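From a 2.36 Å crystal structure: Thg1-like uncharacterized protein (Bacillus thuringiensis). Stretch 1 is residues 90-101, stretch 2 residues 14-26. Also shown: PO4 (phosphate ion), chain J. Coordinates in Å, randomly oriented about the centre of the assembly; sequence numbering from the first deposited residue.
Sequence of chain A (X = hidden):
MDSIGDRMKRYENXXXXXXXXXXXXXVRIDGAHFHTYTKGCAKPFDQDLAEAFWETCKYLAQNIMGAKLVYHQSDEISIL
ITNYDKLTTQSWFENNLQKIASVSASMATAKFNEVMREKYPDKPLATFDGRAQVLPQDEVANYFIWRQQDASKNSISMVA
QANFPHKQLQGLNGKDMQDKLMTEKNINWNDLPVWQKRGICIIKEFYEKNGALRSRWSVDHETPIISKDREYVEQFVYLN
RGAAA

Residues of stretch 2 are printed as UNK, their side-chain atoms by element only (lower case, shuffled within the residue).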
# COMPACT_ATOMS: atom_id res chain seq x y z
N GLN A 90 -12.91 10.77 15.66
CA GLN A 90 -11.85 11.02 14.68
C GLN A 90 -10.70 10.05 14.91
O GLN A 90 -10.61 9.42 15.97
CB GLN A 90 -11.35 12.46 14.79
CG GLN A 90 -12.44 13.51 14.60
CD GLN A 90 -13.10 13.42 13.24
OE1 GLN A 90 -12.56 13.89 12.24
NE2 GLN A 90 -14.29 12.81 13.20
N SER A 91 -9.82 9.93 13.93
CA SER A 91 -8.67 9.03 14.03
C SER A 91 -7.37 9.78 14.28
O SER A 91 -7.17 10.89 13.76
CB SER A 91 -8.55 8.16 12.78
OG SER A 91 -9.55 7.16 12.76
N TRP A 92 -6.49 9.18 15.07
CA TRP A 92 -5.17 9.73 15.33
C TRP A 92 -4.42 9.89 14.01
O TRP A 92 -4.19 8.91 13.30
CB TRP A 92 -4.38 8.81 16.26
CG TRP A 92 -3.16 9.45 16.85
CD1 TRP A 92 -3.01 10.75 17.21
CD2 TRP A 92 -1.91 8.81 17.12
NE1 TRP A 92 -1.75 10.97 17.70
CE2 TRP A 92 -1.05 9.79 17.66
CE3 TRP A 92 -1.43 7.50 16.98
CZ2 TRP A 92 0.26 9.51 18.05
CZ3 TRP A 92 -0.13 7.22 17.36
CH2 TRP A 92 0.70 8.22 17.89
N PHE A 93 -4.06 11.13 13.69
CA PHE A 93 -3.39 11.46 12.43
C PHE A 93 -4.18 11.00 11.20
O PHE A 93 -3.61 10.76 10.14
CB PHE A 93 -1.97 10.87 12.39
CG PHE A 93 -1.03 11.49 13.38
CD1 PHE A 93 -1.01 12.86 13.59
CD2 PHE A 93 -0.16 10.70 14.12
CE1 PHE A 93 -0.13 13.43 14.50
CE2 PHE A 93 0.71 11.25 15.03
CZ PHE A 93 0.73 12.62 15.23
N GLU A 94 -5.50 10.89 11.37
CA GLU A 94 -6.39 10.43 10.30
C GLU A 94 -6.01 9.05 9.79
O GLU A 94 -6.17 8.75 8.60
CB GLU A 94 -6.43 11.44 9.15
CG GLU A 94 -6.86 12.84 9.57
CD GLU A 94 -6.60 13.87 8.49
OE1 GLU A 94 -5.62 13.70 7.73
OE2 GLU A 94 -7.37 14.85 8.41
N ASN A 95 -5.52 8.20 10.70
CA ASN A 95 -5.09 6.84 10.37
C ASN A 95 -3.97 6.76 9.33
O ASN A 95 -3.84 5.76 8.62
CB ASN A 95 -6.28 5.96 9.98
CG ASN A 95 -6.77 5.10 11.13
OD1 ASN A 95 -6.43 5.34 12.29
ND2 ASN A 95 -7.58 4.09 10.81
N ASN A 96 -3.15 7.81 9.25
CA ASN A 96 -1.96 7.80 8.42
C ASN A 96 -0.94 6.78 8.93
O ASN A 96 -0.44 6.91 10.05
CB ASN A 96 -1.34 9.21 8.39
CG ASN A 96 -0.13 9.31 7.48
OD1 ASN A 96 0.86 8.60 7.65
ND2 ASN A 96 -0.21 10.20 6.50
N LEU A 97 -0.64 5.78 8.12
CA LEU A 97 0.22 4.67 8.53
C LEU A 97 1.61 5.11 9.01
O LEU A 97 1.98 4.84 10.15
CB LEU A 97 0.36 3.64 7.41
CG LEU A 97 1.17 2.38 7.74
CD1 LEU A 97 0.43 1.49 8.74
CD2 LEU A 97 1.51 1.60 6.48
N GLN A 98 2.35 5.80 8.15
CA GLN A 98 3.73 6.19 8.47
C GLN A 98 3.82 7.16 9.64
O GLN A 98 4.82 7.18 10.36
CB GLN A 98 4.43 6.78 7.25
CG GLN A 98 4.72 5.79 6.15
CD GLN A 98 5.71 6.33 5.14
OE1 GLN A 98 6.90 6.44 5.42
NE2 GLN A 98 5.22 6.66 3.95
N LYS A 99 2.77 7.95 9.84
CA LYS A 99 2.77 8.93 10.92
C LYS A 99 2.46 8.26 12.26
O LYS A 99 3.08 8.57 13.27
CB LYS A 99 1.79 10.06 10.63
CG LYS A 99 2.33 11.44 10.98
CD LYS A 99 1.42 12.54 10.48
CE LYS A 99 1.99 13.91 10.80
NZ LYS A 99 1.11 15.00 10.32
N ILE A 100 1.50 7.34 12.26
CA ILE A 100 1.14 6.62 13.48
C ILE A 100 2.33 5.80 14.00
O ILE A 100 2.62 5.81 15.19
CB ILE A 100 -0.06 5.69 13.25
CG1 ILE A 100 -1.34 6.50 13.06
CG2 ILE A 100 -0.24 4.73 14.42
CD1 ILE A 100 -2.57 5.66 12.79
N ALA A 101 3.01 5.10 13.09
CA ALA A 101 4.14 4.25 13.47
C ALA A 101 5.34 5.06 13.95
O ALA A 101 5.93 4.73 14.98
CB ALA A 101 4.53 3.35 12.30
N UNK A 14 2.37 8.69 -3.07
CA UNK A 14 2.43 7.30 -3.51
C UNK A 14 2.57 6.37 -2.31
O UNK A 14 2.23 5.19 -2.40
c UNK A 14 3.59 7.11 -4.48
N UNK A 15 3.06 6.90 -1.20
CA UNK A 15 3.20 6.12 0.02
C UNK A 15 2.51 6.80 1.20
O UNK A 15 2.83 6.53 2.36
c UNK A 15 5.06 3.59 -0.82
c UNK A 15 5.26 4.96 -0.79
c UNK A 15 4.67 5.81 0.31
c UNK A 15 5.58 2.81 -1.83
o UNK A 15 6.82 2.63 -3.85
c UNK A 15 6.30 3.41 -2.84
c UNK A 15 6.51 4.77 -2.84
c UNK A 15 5.98 5.54 -1.83
N UNK A 16 1.55 7.66 0.89
CA UNK A 16 0.68 8.22 1.91
C UNK A 16 -0.42 7.21 2.22
O UNK A 16 -1.57 7.36 1.81
c UNK A 16 -1.12 11.67 2.06
c UNK A 16 -0.95 13.18 4.00
c UNK A 16 -0.66 10.30 2.53
n UNK A 16 -1.54 13.86 4.98
n UNK A 16 0.37 13.24 3.87
n UNK A 16 -1.67 12.45 3.16
c UNK A 16 0.07 9.54 1.44
N UNK A 17 -0.04 6.17 2.94
CA UNK A 17 -0.94 5.06 3.23
C UNK A 17 -1.84 5.38 4.42
O UNK A 17 -1.38 5.93 5.42
c UNK A 17 -0.15 3.77 3.48
c UNK A 17 -1.08 2.59 3.71
c UNK A 17 0.78 3.50 2.29
c UNK A 17 1.67 2.30 2.46
N UNK A 18 -3.12 5.06 4.29
CA UNK A 18 -4.06 5.24 5.39
C UNK A 18 -4.77 3.94 5.73
O UNK A 18 -5.19 3.20 4.85
c UNK A 18 -4.53 7.74 5.12
c UNK A 18 -5.13 10.18 5.22
n UNK A 18 -6.20 11.20 5.05
c UNK A 18 -5.09 6.33 5.06
c UNK A 18 -5.64 8.77 4.97
N UNK A 19 -4.90 3.67 7.03
CA UNK A 19 -5.64 2.52 7.50
C UNK A 19 -7.13 2.80 7.39
O UNK A 19 -7.57 3.92 7.66
c UNK A 19 -5.28 2.21 8.95
c UNK A 19 -3.83 1.81 9.26
c UNK A 19 -3.58 1.82 10.76
c UNK A 19 -3.53 0.43 8.68
N UNK A 20 -7.92 1.79 6.99
CA UNK A 20 -9.38 1.94 6.98
C UNK A 20 -9.88 2.27 8.38
O UNK A 20 -9.39 1.70 9.35
c UNK A 20 -9.87 0.56 6.53
c UNK A 20 -7.49 0.47 6.49
c UNK A 20 -8.71 -0.37 6.71
N UNK A 21 -10.84 3.18 8.47
CA UNK A 21 -11.32 3.68 9.75
C UNK A 21 -12.37 2.76 10.38
O UNK A 21 -12.73 1.73 9.81
o UNK A 21 -10.91 8.34 8.18
c UNK A 21 -11.57 7.46 8.77
c UNK A 21 -10.93 6.11 9.01
c UNK A 21 -11.91 5.09 9.58
o UNK A 21 -12.74 7.65 9.16
N UNK A 22 -12.85 3.16 11.55
CA UNK A 22 -13.88 2.44 12.29
C UNK A 22 -13.57 0.96 12.52
O UNK A 22 -14.46 0.11 12.42
n UNK A 22 -18.09 3.26 12.27
n UNK A 22 -19.27 2.88 14.21
c UNK A 22 -18.54 3.68 13.45
n UNK A 22 -18.25 4.91 13.87
c UNK A 22 -15.25 2.61 11.64
c UNK A 22 -17.28 4.07 11.36
c UNK A 22 -15.80 4.02 11.73
N UNK A 23 -12.31 0.66 12.83
CA UNK A 23 -11.91 -0.69 13.21
C UNK A 23 -10.66 -0.66 14.08
O UNK A 23 -9.86 0.28 13.98
s UNK A 23 -10.51 -2.27 9.61
c UNK A 23 -10.64 -1.13 11.01
c UNK A 23 -11.73 -1.57 11.96
c UNK A 23 -12.15 -2.11 8.90
N UNK A 24 -10.50 -1.67 14.96
CA UNK A 24 -9.37 -1.73 15.90
C UNK A 24 -8.01 -1.54 15.25
O UNK A 24 -7.72 -2.17 14.22
c UNK A 24 -10.93 -3.46 16.40
c UNK A 24 -9.48 -3.14 16.48
c UNK A 24 -11.43 -2.79 15.15
N UNK A 25 -7.18 -0.69 15.84
CA UNK A 25 -5.82 -0.47 15.38
C UNK A 25 -4.82 -0.94 16.44
O UNK A 25 -4.96 -0.62 17.62
c UNK A 25 -4.07 1.27 14.87
c UNK A 25 -6.32 1.41 13.78
c UNK A 25 -5.56 1.01 15.04
N UNK A 26 -3.81 -1.69 16.01
CA UNK A 26 -2.75 -2.14 16.90
C UNK A 26 -1.41 -1.54 16.50
O UNK A 26 -1.02 -1.62 15.33
c UNK A 26 -2.63 -3.68 16.91
c UNK A 26 -3.89 -4.31 17.51
c UNK A 26 -1.40 -4.11 17.69
c UNK A 26 -4.08 -4.01 18.97
P PO4 J . 1.09 16.12 6.60
O1 PO4 J . 0.56 17.53 6.66
O2 PO4 J . 1.85 15.92 5.32
O3 PO4 J . 2.00 15.87 7.78
O4 PO4 J . -0.08 15.15 6.66
O HOH W 1 2.51 8.84 4.97
O HOH W 2 1.44 6.45 5.66
O HOH W 3 -9.19 2.13 11.89
O HOH W 4 -8.54 8.62 6.93

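Position 14 has a single side-chain carbon, out of reach of stretch 1; it is A14. Position 15 carries one carbon, then a six-carbon ring bearing an oxygen, a phenol. Q98 NE2 donates to the backbone O of position 15 (2.9 Å, 145°), and the residue is Y15.

Position 16 has three carbons, a nitrogen, and a carbon holding two more nitrogens: a guanidinium, hence R16. N96 ND2 lies over one face of that group, 4.0 Å from R16 CZ, while the phosphate sits near its plane, R16 NH2 donating to PO4 O4 at 2.6 Å. K99 NZ reaches the same ion, 2.8 Å from PO4 O3.

Position 17 has four carbons, forked at the first, with one arm two carbons long: I17. I17 CG2 packs 3.9 Å from L97 CD2, and I17 O accepts from L97 N (2.8 Å, 169°).

Position 18 is four carbons in a row ending in nitrogen, which defines K18. Its chain passes E94, with K18 CD 3.7 Å from E94 O, and ends in a long salt bridge, K18 NZ to E94 OE1 at 3.7 Å.

Position 19 has four carbons forked at the second, so it is L19. The side chain points toward stretch 1, placing L19 CD2 4.1 Å from L97 CD1 and L19 CD1 4.5 Å from I100 CD1.

At position 20 three carbons close onto the backbone nitrogen: P20. Water 3 donates to P20 O (2.6 Å) and accepts from N95 ND2 (2.8 Å).

Position 21 has three carbons, the third carrying two oxygens. The second carbon lies 4.1 Å from S91 OG; the chain is that of E21. Water 4 donates to both E21 OE2 (2.7 Å) and E94 O (2.9 Å).

Position 22 is a second guanidinium chain, pointing away: R22. Position 23, two carbons, sulfur and carbon unbranched, is M23. Position 24, another ring closed on its nitrogen, is P24. Position 25 has one carbon bearing two; one of the pair comes 4.2 Å from N95 ND2, and this is V25. Position 26, forked at the first carbon with one longer arm, is I26, out of reach.

The contact centers on a single backbone bridge between N96 and K18 (CA to CA 4.5 Å). L19 N donates to N95 O (2.8 Å, 164°), complementing the L97 bond, and N95 ND2 adds a bond to L19 O (3.2 Å). N96 also caps the helix, its OD1 accepting from K99 N at 3.0 Å. Leucine and isoleucine packing supplements this polar frame.

Stretch 2 14-26: AYRIKLPERMPVI
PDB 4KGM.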